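Long-range contact in race-specific elicitor A4 (Passalora fulva, PDB 6BN0), which binds chitin through a CBM14 domain and induces a hypersensitive response in tomato genotypes carrying Cf-4: residues L56-N61 with L72-V77. Residues are numbered along the deposited sequence; the frame is centred on the assembly and turned at random.
Sequences LQWNDN and LSTCPV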
loop_
_atom_site.group_PDB
_atom_site.type_symbol
_atom_site.label_atom_id
_atom_site.label_comp_id
_atom_site.label_asym_id
_atom_site.label_seq_id
_atom_site.Cartn_x
_atom_site.Cartn_y
_atom_site.Cartn_z
ATOM N N LEU A 56 5.721 -13.593 2.681
ATOM C CA LEU A 56 6.451 -12.358 2.940
ATOM C C LEU A 56 6.489 -12.054 4.429
ATOM O O LEU A 56 5.653 -12.528 5.215
ATOM C CB LEU A 56 5.812 -11.177 2.213
ATOM C CG LEU A 56 5.760 -11.416 0.692
ATOM C CD1 LEU A 56 5.363 -10.106 -0.037
ATOM C CD2 LEU A 56 7.142 -11.917 0.180
ATOM N N GLN A 57 7.453 -11.225 4.795
ATOM C CA GLN A 57 7.660 -10.870 6.196
ATOM C C GLN A 57 7.930 -9.373 6.286
ATOM O O GLN A 57 8.414 -8.770 5.322
ATOM C CB GLN A 57 8.841 -11.635 6.825
ATOM C CG GLN A 57 8.665 -13.172 6.895
ATOM C CD GLN A 57 9.858 -13.841 7.532
ATOM O OE1 GLN A 57 10.924 -13.257 7.596
ATOM N NE2 GLN A 57 9.698 -15.077 7.955
ATOM N N TRP A 58 7.589 -8.782 7.440
ATOM C CA TRP A 58 7.716 -7.337 7.630
ATOM C C TRP A 58 9.173 -6.902 7.473
ATOM O O TRP A 58 10.075 -7.494 8.079
ATOM C CB TRP A 58 7.217 -6.927 9.046
ATOM C CG TRP A 58 7.233 -5.419 9.203
ATOM C CD1 TRP A 58 7.973 -4.676 10.095
ATOM C CD2 TRP A 58 6.496 -4.480 8.402
ATOM N NE1 TRP A 58 7.706 -3.325 9.924
ATOM C CE2 TRP A 58 6.820 -3.178 8.876
ATOM C CE3 TRP A 58 5.591 -4.614 7.335
ATOM C CZ2 TRP A 58 6.269 -2.012 8.319
ATOM C CZ3 TRP A 58 5.038 -3.436 6.771
ATOM C CH2 TRP A 58 5.374 -2.153 7.279
ATOM N N ASN A 59 9.391 -5.827 6.711
ATOM C CA ASN A 59 10.703 -5.184 6.563
ATOM C C ASN A 59 10.603 -3.778 7.175
ATOM O O ASN A 59 10.105 -2.835 6.545
ATOM C CB ASN A 59 11.126 -5.169 5.081
ATOM C CG ASN A 59 12.524 -4.614 4.857
ATOM O OD1 ASN A 59 13.067 -4.732 3.746
ATOM N ND2 ASN A 59 13.085 -3.963 5.856
ATOM N N ASP A 60 11.066 -3.648 8.411
ATOM C CA ASP A 60 10.972 -2.407 9.174
ATOM C C ASP A 60 12.081 -1.428 8.844
ATOM O O ASP A 60 12.178 -0.381 9.498
ATOM C CB ASP A 60 11.008 -2.717 10.675
ATOM C CG ASP A 60 10.352 -1.621 11.518
ATOM O OD1 ASP A 60 10.946 -1.184 12.534
ATOM O OD2 ASP A 60 9.219 -1.214 11.165
ATOM N N ASN A 61 12.949 -1.741 7.890
ATOM C CA ASN A 61 14.078 -0.853 7.615
ATOM C C ASN A 61 13.615 0.512 7.091
ATOM O O ASN A 61 12.583 0.642 6.429
ATOM C CB ASN A 61 15.033 -1.497 6.603
ATOM C CG ASN A 61 16.024 -2.443 7.246
ATOM O OD1 ASN A 61 16.745 -2.068 8.171
ATOM N ND2 ASN A 61 16.065 -3.683 6.765
ATOM N N LEU A 72 15.255 -10.603 3.248
ATOM C CA LEU A 72 15.410 -9.161 3.356
ATOM C C LEU A 72 14.607 -8.578 4.500
ATOM O O LEU A 72 14.633 -7.362 4.698
ATOM C CB LEU A 72 14.980 -8.453 2.059
ATOM C CG LEU A 72 15.723 -8.904 0.813
ATOM C CD1 LEU A 72 15.041 -8.337 -0.462
ATOM C CD2 LEU A 72 17.166 -8.467 0.959
ATOM N N SER A 73 13.890 -9.400 5.247
ATOM C CA SER A 73 13.016 -8.870 6.272
ATOM C C SER A 73 13.801 -8.590 7.539
ATOM O O SER A 73 14.942 -9.017 7.695
ATOM C CB SER A 73 11.895 -9.856 6.592
ATOM O OG SER A 73 12.419 -10.864 7.459
ATOM N N THR A 74 13.153 -7.902 8.475
ATOM C CA THR A 74 13.743 -7.633 9.778
ATOM C C THR A 74 13.215 -8.610 10.852
ATOM O O THR A 74 13.319 -8.346 12.053
ATOM C CB THR A 74 13.511 -6.166 10.175
ATOM O OG1 THR A 74 12.127 -5.848 10.021
ATOM C CG2 THR A 74 14.374 -5.170 9.332
ATOM N N CYS A 75 12.663 -9.735 10.442
ATOM C CA CYS A 75 12.273 -10.763 11.390
ATOM C C CYS A 75 13.474 -11.077 12.293
ATOM O O CYS A 75 14.585 -11.280 11.785
ATOM C CB CYS A 75 11.819 -12.026 10.644
ATOM S SG CYS A 75 11.055 -13.348 11.727
ATOM N N PRO A 76 13.304 -11.102 13.617
ATOM C CA PRO A 76 14.431 -11.477 14.486
ATOM C C PRO A 76 14.821 -12.935 14.372
ATOM O O PRO A 76 15.906 -13.296 14.835
ATOM C CB PRO A 76 13.923 -11.162 15.891
ATOM C CG PRO A 76 12.501 -10.829 15.772
ATOM C CD PRO A 76 12.046 -10.973 14.369
ATOM N N VAL A 77 13.978 -13.786 13.808
ATOM C CA VAL A 77 14.274 -15.214 13.642
ATOM C C VAL A 77 14.923 -15.427 12.280
ATOM O O VAL A 77 14.278 -15.212 11.246
ATOM C CB VAL A 77 12.990 -16.060 13.760
ATOM C CG1 VAL A 77 13.304 -17.574 13.654
ATOM C CG2 VAL A 77 12.274 -15.762 15.091
#
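T74 lies across the strand 57-59 with its side chain directed at the turn that follows, the touching parts, 57-61 and 72-75, running about 104° apart. Chi1 of 51° sets OG1 between the backbone N and the carbonyl carbon; there OG1 accepts a nearly straight bond (167°) from D60 N at 2.9 Å. The backbone N of T74 donates to W58 O at 3.1 Å, in the carbonyl plane, so T74 holds W58 in the strand and D60 just beyond it. CG2, anti to its own carbonyl carbon, rests against the N61 amide. At the other end Q57, extended beyond CG, brings OE1 to 2.8 Å from S73 OG and 3.4 Å from C75 CB. S73 OG accepts the N-H of C75, an ST turn, and its one proton lies within reach of both Q57 OE1 and P70 O. W58 NE1 donates to D60 OD2 at 2.9 Å, in the indole plane but above that of the carboxylate, while Y33 of the glycan pocket stacks on W58. C75 is disulfide-bonded to C30. The two T74 bonds thus tie the C-terminal loop of this chitin-binding domain to strand 57-59 and the loop after it; the D60 carboxylate, which would polarise the indole N-H, probably helps fix the rotation of W58, whose side chain lies about 4 Å from a bound GlcNAc.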